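Local coordinates for GTPase-activating protein GYP1 (Saccharomyces cerevisiae, PDB 1FKM) that accelerates GTP hydrolysis by the Ypt/Rab-type GTPases Ypt1 and Ypt7 through its Ypt/Rab-GAP (TBC) domain, acting as their negative regulator on the Golgi and the vacuole, at residues Lys10-Asn13 with Ile14-Lys18; Lys64-Glu67 with Tyr68-Leu72; Tyr118-Ala121 with Ile122-Ala126; Val227-Ile230 with Gln231-Phe234; Val250-Met253 with Trp254-Leu258. All coordinates share one frame; numbering follows the deposited sequence.

Contact 1 (Lys10-Asn13 with Ile14-Lys18)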
# COMPACT_ATOMS: atom_id res chain seq x y z
N LYS A 10 -4.57 -22.13 -11.30
CA LYS A 10 -5.89 -21.52 -11.31
C LYS A 10 -5.79 -20.08 -11.80
O LYS A 10 -6.61 -19.62 -12.59
CB LYS A 10 -6.51 -21.54 -9.91
CG LYS A 10 -6.79 -22.94 -9.39
CD LYS A 10 -7.46 -22.90 -8.02
CE LYS A 10 -8.82 -22.22 -8.09
NZ LYS A 10 -9.47 -22.12 -6.75
N PHE A 11 -4.78 -19.35 -11.33
CA PHE A 11 -4.59 -17.98 -11.77
C PHE A 11 -4.19 -17.96 -13.24
O PHE A 11 -4.64 -17.10 -14.00
CB PHE A 11 -3.52 -17.27 -10.93
CG PHE A 11 -4.03 -16.73 -9.62
CD1 PHE A 11 -4.19 -17.56 -8.52
CD2 PHE A 11 -4.36 -15.38 -9.51
CE1 PHE A 11 -4.67 -17.05 -7.31
CE2 PHE A 11 -4.84 -14.86 -8.31
CZ PHE A 11 -5.00 -15.69 -7.21
N ASP A 12 -3.36 -18.92 -13.65
CA ASP A 12 -2.92 -18.99 -15.05
C ASP A 12 -4.10 -19.07 -16.02
O ASP A 12 -4.12 -18.36 -17.03
CB ASP A 12 -2.01 -20.20 -15.27
CG ASP A 12 -0.61 -19.99 -14.72
OD1 ASP A 12 -0.03 -18.92 -14.96
OD2 ASP A 12 -0.09 -20.91 -14.05
N ASN A 13 -5.07 -19.93 -15.72
CA ASN A 13 -6.22 -20.08 -16.60
C ASN A 13 -7.15 -18.87 -16.58
O ASN A 13 -7.95 -18.68 -17.50
CB ASN A 13 -6.99 -21.35 -16.25
CG ASN A 13 -6.23 -22.61 -16.63
OD1 ASN A 13 -5.67 -22.70 -17.72
ND2 ASN A 13 -6.19 -23.58 -15.73
N ILE A 14 -7.05 -18.05 -15.54
CA ILE A 14 -7.87 -16.85 -15.47
C ILE A 14 -7.17 -15.74 -16.26
O ILE A 14 -7.81 -14.95 -16.95
CB ILE A 14 -8.05 -16.37 -14.01
CG1 ILE A 14 -8.97 -17.33 -13.25
CG2 ILE A 14 -8.62 -14.95 -13.98
CD1 ILE A 14 -9.17 -16.97 -11.78
N LEU A 15 -5.85 -15.73 -16.17
CA LEU A 15 -5.05 -14.70 -16.82
C LEU A 15 -4.55 -14.96 -18.24
O LEU A 15 -4.40 -14.02 -19.03
CB LEU A 15 -3.84 -14.38 -15.94
CG LEU A 15 -4.14 -13.92 -14.52
CD1 LEU A 15 -2.85 -13.85 -13.72
CD2 LEU A 15 -4.84 -12.55 -14.56
N LYS A 16 -4.30 -16.22 -18.58
CA LYS A 16 -3.77 -16.56 -19.90
C LYS A 16 -4.73 -17.23 -20.87
O LYS A 16 -5.58 -18.03 -20.48
CB LYS A 16 -2.52 -17.42 -19.71
CG LYS A 16 -1.48 -16.75 -18.82
CD LYS A 16 -0.37 -17.70 -18.41
CE LYS A 16 0.59 -17.00 -17.45
NZ LYS A 16 1.66 -17.90 -16.95
N ASP A 17 -4.59 -16.88 -22.15
CA ASP A 17 -5.42 -17.42 -23.22
C ASP A 17 -6.92 -17.25 -22.95
O ASP A 17 -7.67 -18.22 -22.95
CB ASP A 17 -5.10 -18.91 -23.42
CG ASP A 17 -5.75 -19.49 -24.66
OD1 ASP A 17 -6.39 -18.73 -25.42
OD2 ASP A 17 -5.63 -20.72 -24.87
N LYS A 18 -7.35 -16.00 -22.74
CA LYS A 18 -8.76 -15.72 -22.46
C LYS A 18 -9.25 -14.46 -23.19
O LYS A 18 -10.44 -14.18 -23.23
CB LYS A 18 -8.96 -15.57 -20.95
CG LYS A 18 -10.33 -15.99 -20.42
CD LYS A 18 -11.44 -15.05 -20.88
CE LYS A 18 -12.79 -15.43 -20.27
NZ LYS A 18 -12.78 -15.31 -18.79

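Contact 2 (Lys64-Glu67 with Tyr68-Leu72)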
# COMPACT_ATOMS: atom_id res chain seq x y z
N LYS A 64 1.23 4.91 -21.56
CA LYS A 64 1.35 5.33 -20.16
C LYS A 64 2.81 5.53 -19.76
O LYS A 64 3.13 6.47 -19.04
CB LYS A 64 0.70 4.31 -19.23
CG LYS A 64 -0.79 4.14 -19.46
CD LYS A 64 -1.53 5.47 -19.39
CE LYS A 64 -1.48 6.08 -18.00
NZ LYS A 64 -2.28 7.34 -17.91
N ARG A 65 3.68 4.64 -20.22
CA ARG A 65 5.10 4.73 -19.89
C ARG A 65 5.73 5.92 -20.60
O ARG A 65 6.62 6.57 -20.06
CB ARG A 65 5.79 3.42 -20.25
CG ARG A 65 5.35 2.27 -19.33
CD ARG A 65 5.83 0.91 -19.79
NE ARG A 65 5.47 -0.13 -18.82
CZ ARG A 65 5.62 -1.43 -19.03
NH1 ARG A 65 6.11 -1.86 -20.18
NH2 ARG A 65 5.28 -2.30 -18.09
N LYS A 66 5.26 6.21 -21.81
CA LYS A 66 5.77 7.35 -22.56
C LYS A 66 5.29 8.64 -21.88
O LYS A 66 6.02 9.63 -21.81
CB LYS A 66 5.27 7.30 -24.00
CG LYS A 66 5.75 8.45 -24.87
CD LYS A 66 5.21 8.34 -26.28
CE LYS A 66 5.66 9.51 -27.14
NZ LYS A 66 5.14 10.81 -26.60
N GLU A 67 4.05 8.62 -21.39
CA GLU A 67 3.48 9.79 -20.72
C GLU A 67 4.26 10.11 -19.44
O GLU A 67 4.49 11.28 -19.12
CB GLU A 67 2.01 9.54 -20.36
CG GLU A 67 1.24 10.80 -20.01
CD GLU A 67 -0.17 10.52 -19.52
OE1 GLU A 67 -0.75 9.48 -19.90
OE2 GLU A 67 -0.70 11.34 -18.74
N TYR A 68 4.64 9.07 -18.71
CA TYR A 68 5.42 9.26 -17.48
C TYR A 68 6.71 10.00 -17.84
O TYR A 68 7.05 11.01 -17.22
CB TYR A 68 5.76 7.90 -16.87
CG TYR A 68 6.73 7.99 -15.71
CD1 TYR A 68 6.32 8.49 -14.48
CD2 TYR A 68 8.07 7.61 -15.86
CE1 TYR A 68 7.21 8.60 -13.42
CE2 TYR A 68 8.97 7.72 -14.80
CZ TYR A 68 8.53 8.22 -13.58
OH TYR A 68 9.40 8.36 -12.53
N ARG A 69 7.41 9.47 -18.83
CA ARG A 69 8.67 10.04 -19.30
C ARG A 69 8.52 11.50 -19.72
O ARG A 69 9.29 12.37 -19.29
CB ARG A 69 9.22 9.23 -20.48
CG ARG A 69 9.75 7.84 -20.12
CD ARG A 69 10.25 7.13 -21.36
NE ARG A 69 11.02 5.92 -21.07
CZ ARG A 69 10.50 4.78 -20.63
NH1 ARG A 69 9.20 4.67 -20.43
NH2 ARG A 69 11.29 3.74 -20.38
N ASP A 70 7.53 11.77 -20.56
CA ASP A 70 7.28 13.13 -21.04
C ASP A 70 6.95 14.08 -19.90
O ASP A 70 7.45 15.21 -19.85
CB ASP A 70 6.14 13.16 -22.06
CG ASP A 70 6.45 12.35 -23.31
OD1 ASP A 70 7.64 12.20 -23.64
OD2 ASP A 70 5.49 11.89 -23.96
N SER A 71 6.12 13.63 -18.97
CA SER A 71 5.73 14.45 -17.84
C SER A 71 6.93 14.81 -16.98
O SER A 71 7.07 15.94 -16.52
CB SER A 71 4.69 13.72 -16.98
OG SER A 71 3.50 13.50 -17.70
N LEU A 72 7.81 13.83 -16.77
CA LEU A 72 9.00 14.05 -15.96
C LEU A 72 9.95 15.00 -16.69
O LEU A 72 10.55 15.88 -16.08
CB LEU A 72 9.68 12.72 -15.67
CG LEU A 72 10.38 12.57 -14.32
CD1 LEU A 72 9.41 12.88 -13.19
CD2 LEU A 72 10.93 11.16 -14.19

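Contact 3 (Tyr118-Ala121 with Ile122-Ala126)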
# COMPACT_ATOMS: atom_id res chain seq x y z
N TYR A 118 8.05 12.86 -6.72
CA TYR A 118 8.12 14.24 -7.18
C TYR A 118 7.02 14.50 -8.20
O TYR A 118 6.30 15.49 -8.12
CB TYR A 118 9.48 14.53 -7.80
CG TYR A 118 9.62 15.93 -8.35
CD1 TYR A 118 9.60 17.04 -7.51
CD2 TYR A 118 9.76 16.14 -9.72
CE1 TYR A 118 9.70 18.33 -8.01
CE2 TYR A 118 9.86 17.43 -10.24
CZ TYR A 118 9.84 18.52 -9.39
OH TYR A 118 9.92 19.80 -9.90
N LEU A 119 6.89 13.60 -9.18
CA LEU A 119 5.88 13.76 -10.21
C LEU A 119 4.47 13.76 -9.63
O LEU A 119 3.63 14.57 -10.03
CB LEU A 119 5.99 12.66 -11.27
CG LEU A 119 5.00 12.80 -12.43
CD1 LEU A 119 5.19 14.16 -13.11
CD2 LEU A 119 5.21 11.66 -13.43
N TRP A 120 4.21 12.87 -8.68
CA TRP A 120 2.88 12.83 -8.06
C TRP A 120 2.63 14.13 -7.31
O TRP A 120 1.54 14.71 -7.38
CB TRP A 120 2.76 11.65 -7.09
CG TRP A 120 1.37 11.53 -6.51
CD1 TRP A 120 0.33 10.81 -7.01
CD2 TRP A 120 0.86 12.22 -5.35
NE1 TRP A 120 -0.80 11.01 -6.25
CE2 TRP A 120 -0.50 11.86 -5.22
CE3 TRP A 120 1.43 13.10 -4.42
CZ2 TRP A 120 -1.31 12.36 -4.20
CZ3 TRP A 120 0.62 13.59 -3.40
CH2 TRP A 120 -0.73 13.22 -3.30
N ALA A 121 3.64 14.60 -6.58
CA ALA A 121 3.50 15.83 -5.80
C ALA A 121 3.23 17.04 -6.70
O ALA A 121 2.40 17.89 -6.37
CB ALA A 121 4.76 16.07 -4.97
N ILE A 122 3.91 17.11 -7.83
CA ILE A 122 3.72 18.22 -8.76
C ILE A 122 2.32 18.18 -9.37
O ILE A 122 1.73 19.21 -9.67
CB ILE A 122 4.78 18.17 -9.89
CG1 ILE A 122 6.16 18.45 -9.30
CG2 ILE A 122 4.44 19.18 -10.98
CD1 ILE A 122 6.26 19.76 -8.55
N ARG A 123 1.79 16.97 -9.54
CA ARG A 123 0.46 16.80 -10.11
C ARG A 123 -0.68 16.95 -9.10
O ARG A 123 -1.85 16.91 -9.48
CB ARG A 123 0.35 15.43 -10.78
CG ARG A 123 1.10 15.33 -12.08
CD ARG A 123 0.59 14.13 -12.85
NE ARG A 123 1.09 14.10 -14.21
CZ ARG A 123 0.49 13.46 -15.20
NH1 ARG A 123 -0.64 12.79 -14.96
NH2 ARG A 123 1.01 13.47 -16.42
N HIS A 124 -0.34 17.13 -7.83
CA HIS A 124 -1.37 17.30 -6.80
C HIS A 124 -1.08 18.49 -5.89
O HIS A 124 -0.75 18.32 -4.71
CB HIS A 124 -1.51 16.02 -5.96
CG HIS A 124 -1.99 14.84 -6.74
ND1 HIS A 124 -1.20 14.20 -7.67
CD2 HIS A 124 -3.20 14.23 -6.79
CE1 HIS A 124 -1.90 13.24 -8.26
NE2 HIS A 124 -3.12 13.25 -7.74
N PRO A 125 -1.20 19.71 -6.43
CA PRO A 125 -0.96 20.96 -5.69
C PRO A 125 -1.72 21.06 -4.36
O PRO A 125 -1.21 21.63 -3.40
CB PRO A 125 -1.40 22.03 -6.68
CG PRO A 125 -1.06 21.42 -7.99
CD PRO A 125 -1.54 20.00 -7.83
N ALA A 126 -2.92 20.50 -4.31
CA ALA A 126 -3.73 20.55 -3.09
C ALA A 126 -3.10 19.75 -1.96
O ALA A 126 -3.41 19.97 -0.78
CB ALA A 126 -5.14 20.04 -3.38

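Contact 4 (Val227-Ile230 with Gln231-Phe234)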
# COMPACT_ATOMS: atom_id res chain seq x y z
N VAL A 227 -5.89 8.09 26.80
CA VAL A 227 -5.31 7.60 25.55
C VAL A 227 -6.21 8.13 24.44
O VAL A 227 -7.40 7.84 24.42
CB VAL A 227 -5.28 6.06 25.49
CG1 VAL A 227 -4.93 5.60 24.06
CG2 VAL A 227 -4.26 5.51 26.47
N GLU A 228 -5.65 8.92 23.53
CA GLU A 228 -6.42 9.48 22.43
C GLU A 228 -6.13 8.63 21.19
O GLU A 228 -4.99 8.32 20.91
CB GLU A 228 -6.00 10.93 22.17
CG GLU A 228 -6.10 11.82 23.40
CD GLU A 228 -5.74 13.27 23.10
OE1 GLU A 228 -5.49 13.60 21.92
OE2 GLU A 228 -5.70 14.08 24.05
N PHE A 229 -7.17 8.27 20.44
CA PHE A 229 -6.95 7.45 19.25
C PHE A 229 -5.91 8.04 18.30
O PHE A 229 -5.14 7.30 17.69
CB PHE A 229 -8.27 7.20 18.52
CG PHE A 229 -9.10 6.11 19.15
CD1 PHE A 229 -9.78 6.34 20.35
CD2 PHE A 229 -9.17 4.85 18.57
CE1 PHE A 229 -10.52 5.32 20.96
CE2 PHE A 229 -9.91 3.82 19.17
CZ PHE A 229 -10.58 4.06 20.37
N ILE A 230 -5.88 9.36 18.18
CA ILE A 230 -4.92 10.00 17.28
C ILE A 230 -3.47 9.65 17.65
O ILE A 230 -2.61 9.55 16.77
CB ILE A 230 -5.09 11.54 17.29
CG1 ILE A 230 -4.32 12.17 16.13
CG2 ILE A 230 -4.59 12.12 18.61
CD1 ILE A 230 -4.91 11.89 14.77
N GLN A 231 -3.20 9.45 18.93
CA GLN A 231 -1.84 9.15 19.38
C GLN A 231 -1.23 7.86 18.84
O GLN A 231 -0.01 7.69 18.88
CB GLN A 231 -1.78 9.16 20.90
CG GLN A 231 -2.14 10.52 21.47
CD GLN A 231 -2.25 10.52 22.98
OE1 GLN A 231 -2.88 9.65 23.57
NE2 GLN A 231 -1.63 11.51 23.61
N PHE A 232 -2.05 6.95 18.34
CA PHE A 232 -1.51 5.72 17.77
C PHE A 232 -2.12 5.42 16.41
O PHE A 232 -1.47 4.84 15.54
CB PHE A 232 -1.72 4.54 18.74
CG PHE A 232 -3.17 4.18 18.97
CD1 PHE A 232 -3.86 3.39 18.06
CD2 PHE A 232 -3.83 4.63 20.11
CE1 PHE A 232 -5.19 3.06 18.27
CE2 PHE A 232 -5.16 4.30 20.34
CZ PHE A 232 -5.85 3.51 19.42
N ALA A 233 -3.36 5.86 16.20
CA ALA A 233 -4.07 5.59 14.96
C ALA A 233 -3.74 6.51 13.78
O ALA A 233 -4.03 6.16 12.63
CB ALA A 233 -5.57 5.61 15.21
N PHE A 234 -3.17 7.67 14.04
CA PHE A 234 -2.85 8.53 12.90
C PHE A 234 -1.91 7.78 11.96
O PHE A 234 -2.12 7.76 10.75
CB PHE A 234 -2.18 9.84 13.32
CG PHE A 234 -1.82 10.70 12.14
CD1 PHE A 234 -2.79 11.46 11.50
CD2 PHE A 234 -0.53 10.69 11.63
CE1 PHE A 234 -2.48 12.18 10.34
CE2 PHE A 234 -0.21 11.42 10.48
CZ PHE A 234 -1.19 12.16 9.84
O HOH W 1 -3.14 12.78 25.93

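Contact 5 (Val250-Met253 with Trp254-Leu258)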
# COMPACT_ATOMS: atom_id res chain seq x y z
N VAL A 250 2.48 -6.96 4.80
CA VAL A 250 1.83 -5.84 4.12
C VAL A 250 1.46 -6.24 2.68
O VAL A 250 0.34 -6.00 2.23
CB VAL A 250 2.76 -4.60 4.08
CG1 VAL A 250 2.17 -3.52 3.17
CG2 VAL A 250 2.95 -4.04 5.49
N ILE A 251 2.40 -6.87 1.98
CA ILE A 251 2.15 -7.31 0.61
C ILE A 251 0.94 -8.24 0.53
O ILE A 251 0.06 -8.07 -0.31
CB ILE A 251 3.40 -8.04 0.02
CG1 ILE A 251 4.60 -7.09 -0.01
CG2 ILE A 251 3.10 -8.55 -1.38
CD1 ILE A 251 4.35 -5.82 -0.77
N ARG A 252 0.89 -9.22 1.43
CA ARG A 252 -0.22 -10.16 1.46
C ARG A 252 -1.54 -9.44 1.75
O ARG A 252 -2.56 -9.74 1.14
CB ARG A 252 0.03 -11.25 2.50
CG ARG A 252 -1.18 -12.14 2.76
CD ARG A 252 -1.62 -12.91 1.51
NE ARG A 252 -2.82 -13.69 1.82
CZ ARG A 252 -4.05 -13.19 1.87
NH1 ARG A 252 -4.25 -11.90 1.63
NH2 ARG A 252 -5.06 -13.97 2.22
N MSE A 253 -1.50 -8.49 2.68
CA MSE A 253 -2.70 -7.72 3.02
C MSE A 253 -3.23 -6.98 1.79
O MSE A 253 -4.44 -6.90 1.57
CB MSE A 253 -2.39 -6.67 4.08
CG MSE A 253 -2.07 -7.21 5.45
SE MSE A 253 -1.65 -5.75 6.64
CE MSE A 253 -3.33 -4.80 6.54
N TRP A 254 -2.31 -6.41 1.02
CA TRP A 254 -2.72 -5.67 -0.17
C TRP A 254 -3.43 -6.51 -1.23
O TRP A 254 -4.22 -5.98 -2.00
CB TRP A 254 -1.52 -4.91 -0.76
CG TRP A 254 -1.23 -3.65 0.01
CD1 TRP A 254 -1.38 -3.46 1.36
CD2 TRP A 254 -0.74 -2.40 -0.50
NE1 TRP A 254 -1.02 -2.18 1.71
CE2 TRP A 254 -0.62 -1.51 0.59
CE3 TRP A 254 -0.39 -1.95 -1.78
CZ2 TRP A 254 -0.16 -0.19 0.44
CZ3 TRP A 254 0.06 -0.64 -1.93
CH2 TRP A 254 0.17 0.22 -0.82
N ASP A 255 -3.16 -7.82 -1.27
CA ASP A 255 -3.86 -8.68 -2.23
C ASP A 255 -5.35 -8.54 -1.93
O ASP A 255 -6.18 -8.42 -2.83
CB ASP A 255 -3.52 -10.17 -2.05
CG ASP A 255 -2.08 -10.52 -2.37
OD1 ASP A 255 -1.39 -9.76 -3.07
OD2 ASP A 255 -1.65 -11.61 -1.91
N THR A 256 -5.67 -8.58 -0.64
CA THR A 256 -7.05 -8.48 -0.19
C THR A 256 -7.61 -7.06 -0.30
O THR A 256 -8.75 -6.88 -0.72
CB THR A 256 -7.21 -9.00 1.26
OG1 THR A 256 -6.80 -10.37 1.31
CG2 THR A 256 -8.67 -8.89 1.72
N TYR A 257 -6.81 -6.06 0.07
CA TYR A 257 -7.28 -4.69 -0.04
C TYR A 257 -7.63 -4.37 -1.50
O TYR A 257 -8.68 -3.80 -1.77
CB TYR A 257 -6.21 -3.70 0.44
CG TYR A 257 -6.28 -3.40 1.91
CD1 TYR A 257 -6.25 -4.41 2.87
CD2 TYR A 257 -6.33 -2.07 2.36
CE1 TYR A 257 -6.27 -4.12 4.23
CE2 TYR A 257 -6.34 -1.77 3.72
CZ TYR A 257 -6.31 -2.80 4.65
OH TYR A 257 -6.29 -2.49 5.99
N LEU A 258 -6.75 -4.76 -2.42
CA LEU A 258 -6.99 -4.49 -3.84
C LEU A 258 -8.17 -5.29 -4.39
O LEU A 258 -8.90 -4.82 -5.27
CB LEU A 258 -5.72 -4.78 -4.66
CG LEU A 258 -4.51 -3.88 -4.38
CD1 LEU A 258 -3.30 -4.38 -5.16
CD2 LEU A 258 -4.83 -2.45 -4.77

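Contact 1 (Lys10-Asn13 with Ile14-Lys18)
Asp12 and Lys16 form an i to i+4 salt bridge across the C-terminal end of helix 4-15, with Asp12 OD1 2.8 Å from Lys16 NZ. The two side chains run alongside each other, pointing the same way. Beyond CG the lysine is fully extended, which carries its ammonium level with the carboxylate, and NZ approaches OD1 from above the carboxylate plane, 43° out of it. The same oxygen is hydrogen-bonded by His38 NE2, so one carboxylate atom serves the salt bridge and a loop preceding helix 39-46. The backbone of the pair is joined as well: Lys16 N reaches Asp12 O at 2.6 Å, although Lys16 is already the first residue to leave helical geometry. One residue back, Leu15 N donates to Phe11 O at 2.8 Å. Away from this polar pair, the buried Phe11 packs on Ile29 of helix 23-30 and Leu15 on Val42 and Leu45 of helix 39-46. Between Phe11 and Leu15 themselves the touch is slight, with Phe11 CB 4.5 Å from Leu15 CD1. Ile14 lies nearer the backbone, its CG1 resting 3.4 Å from Lys10 O.

Contact 2 (Lys64-Glu67 with Tyr68-Leu72)
Lys66 with Asp70, Glu67 with Ser71 and Arg65 with Arg69 are i to i+4 pairs along the middle of helix 57-74, a surface helix that packs against helices 107-123 and 168-186. The first pair is a salt bridge in which Lys66 NZ lies 2.9 Å from Asp70 OD2, the oxygen using its syn lone pair. Lys66 sets off with CG anti to the backbone N (chi1 -180°) and stays extended until a bend at the last torsion (-62°) brings the ammonium round to the carboxylate. At Ser71 the side chain folds back on its own helix: OG donates to Glu67 O at 2.8 Å, while Ser71 N reaches the same oxygen at 2.9 Å from the opposite face of the carbonyl plane. Ser71 OG is also hydrogen-bonded to Arg123 NH2. On the flank, Arg69 NH1 makes a weak bond of 3.2 Å to Arg65 O, which meets the edge of the guanidinium. The main charge partners of these arginines are Asp177 for Arg65 and Asp173 for Arg69. The buried Tyr68 packs on Leu119 of helix 107-123, and its OH is hydrogen-bonded to Glu175. Lys64 NZ makes a weak salt-bridge hydrogen bond of 3.3 Å to Glu67 OE1 and a cation-pi contact with Trp180. The chemistry thus changes round the helix: Lys66 and Asp70 pair along it, whereas Arg65 and Arg69 reach across to acids of helix 168-186, so electrostatics probably join the two helices as well as apolar packing.

Contact 3 (Tyr118-Ala121 with Ile122-Ala126)
Trp120 and His124 make the tight part of this contact, near the C-terminal end of helix 107-123, where the histidine folds back over the indole. Trp120 CG lies anti to its backbone N (chi1 -176°) and His124 CG anti to its carbonyl carbon (-64°), which brings the rings face to face. The imidazole and the five-membered ring form an offset stack, centroids 3.8 Å apart and planes 11° from parallel. His124 CB lies 4.0 Å from the centroid of the six-membered ring of Trp120, over its face. The stack is locked by His124 ND1, which donates to Trp120 O at 2.8 Å, the oxygen close to the imidazole plane. Ile122 CG1 sits 3.8 Å from the centroid of the Tyr118 ring, a CH-pi contact over the face; Trp87 meets that tyrosine edge-to-face. Arg123 forms a partly exposed flank, its CG 3.3 Å from Leu119 O. The loose end is exposed Pro125, which barely meets 118-121. A leucine in place of Trp120 would probably take the flat support from the imidazole, leaving His124 freer to turn about its remaining bond to the carbonyl. Donation from ND1 implies a proton on that nitrogen, so the ring supplies a side-chain donor to a carbonyl near the helix end.

Contact 4 (Val227-Ile230 with Gln231-Phe234)
Gln231 reaches back to Glu228 at the start of helix 230-238, and its side chain can be followed atom by atom. CB lies 3.3 Å from Glu228 O. CG follows, 3.9 Å from Glu228 CB, and the chain, extended beyond CG, runs back along Glu228. At the tip OE1 accepts a hydrogen bond from Glu228 N at 2.9 Å; the N-H points almost straight at it (173°) but comes from above the amide plane. On the other branch NE2 makes a weak bond to a water that also bonds, weakly, to Glu228 OE2. Gln231 N donates to Glu228 O at 2.9 Å, so the two residues are tied both ways; the side-chain bond resembles the returning half of a capping box, the other direction being made by backbone atoms. Beneath, the buried Phe229 and Phe232 lie side by side with ring planes 44° apart, Phe229 CD2 being 3.7 Å from Phe232 CZ. The Phe232 ring swings under its own turn, CG between backbone N and carbonyl carbon (chi1 65°), so that Phe229 O, which accepts from both Phe232 N and Ala233 N, stands 3.8 Å above its centre. With an alanine here instead of Gln231, the N-H of Glu228 would probably lose this acceptor and the helix entry be freer to move. A neutral amide thus supplies an acceptor at the helix start, while Phe229 packs on helix 198-214 and Phe232 on Leu355.

Contact 5 (Val250-Met253 with Trp254-Leu258)
Arg252 NH1 donates to Thr256 OG1 at 3.0 Å, nearly straight (161°) and in the guanidinium plane. The arginine leaves with CG anti to the backbone N and bends at its second torsion (61°), which brings the guanidinium alongside the helix to the threonine. Asp255 OD2 is a further opposite charge, 4.4 Å from Arg252 NH1 and well out of the guanidinium plane, so any attraction is probably electrostatic only, with no N-H pointed at it. Met253, present as selenomethionine, lies side by side with Tyr257, its CE 3.8 Å from Tyr257 CE1 and equally near the hydroxyl. Val250 runs alongside Trp254, its CG1 making an off-centre CH-pi contact 4.2 Å from the centroid of the five-membered ring. All three pairs are i to i+4 neighbours on helix 247-261, a buried helix of the all-helical TBC domain. Its polar groups are positioned by other parts of the fold. Glu365 forms a salt bridge with Arg252 NE, and Trp31 O takes a hydrogen bond from Thr256 OG1. Asp255 OD1 forms a salt bridge with Arg39 NE and a hydrogen bond with Trp43 NE1, while OD2 accepts from Ile34 N. Tyr257 OH bonds to His328, with Phe327 edge-to-face against the ring, and Phe140 meets Trp254 in the same manner.

All five contacts are local, within one helix or at its end, but their depth differs. Contact 5 is wholly buried, its centre about 8 Å from that of the chain, and its polar groups are answered by many separate parts of the fold. Contacts 1 and 2 lie at the surface, each with a lysine-aspartate bridge. Contacts 3 and 4 are partly buried and mark helix ends, a closing one and an opening one, where aromatic rings combine with a side-chain bond to backbone. Only contacts 2 and 3 touch, through helices 57-74 and 107-123, which both pack on helix 168-186. The side chains of Phe234 and Trp120 lie about 7 and 11 Å from that of Gln131, the glutamine finger.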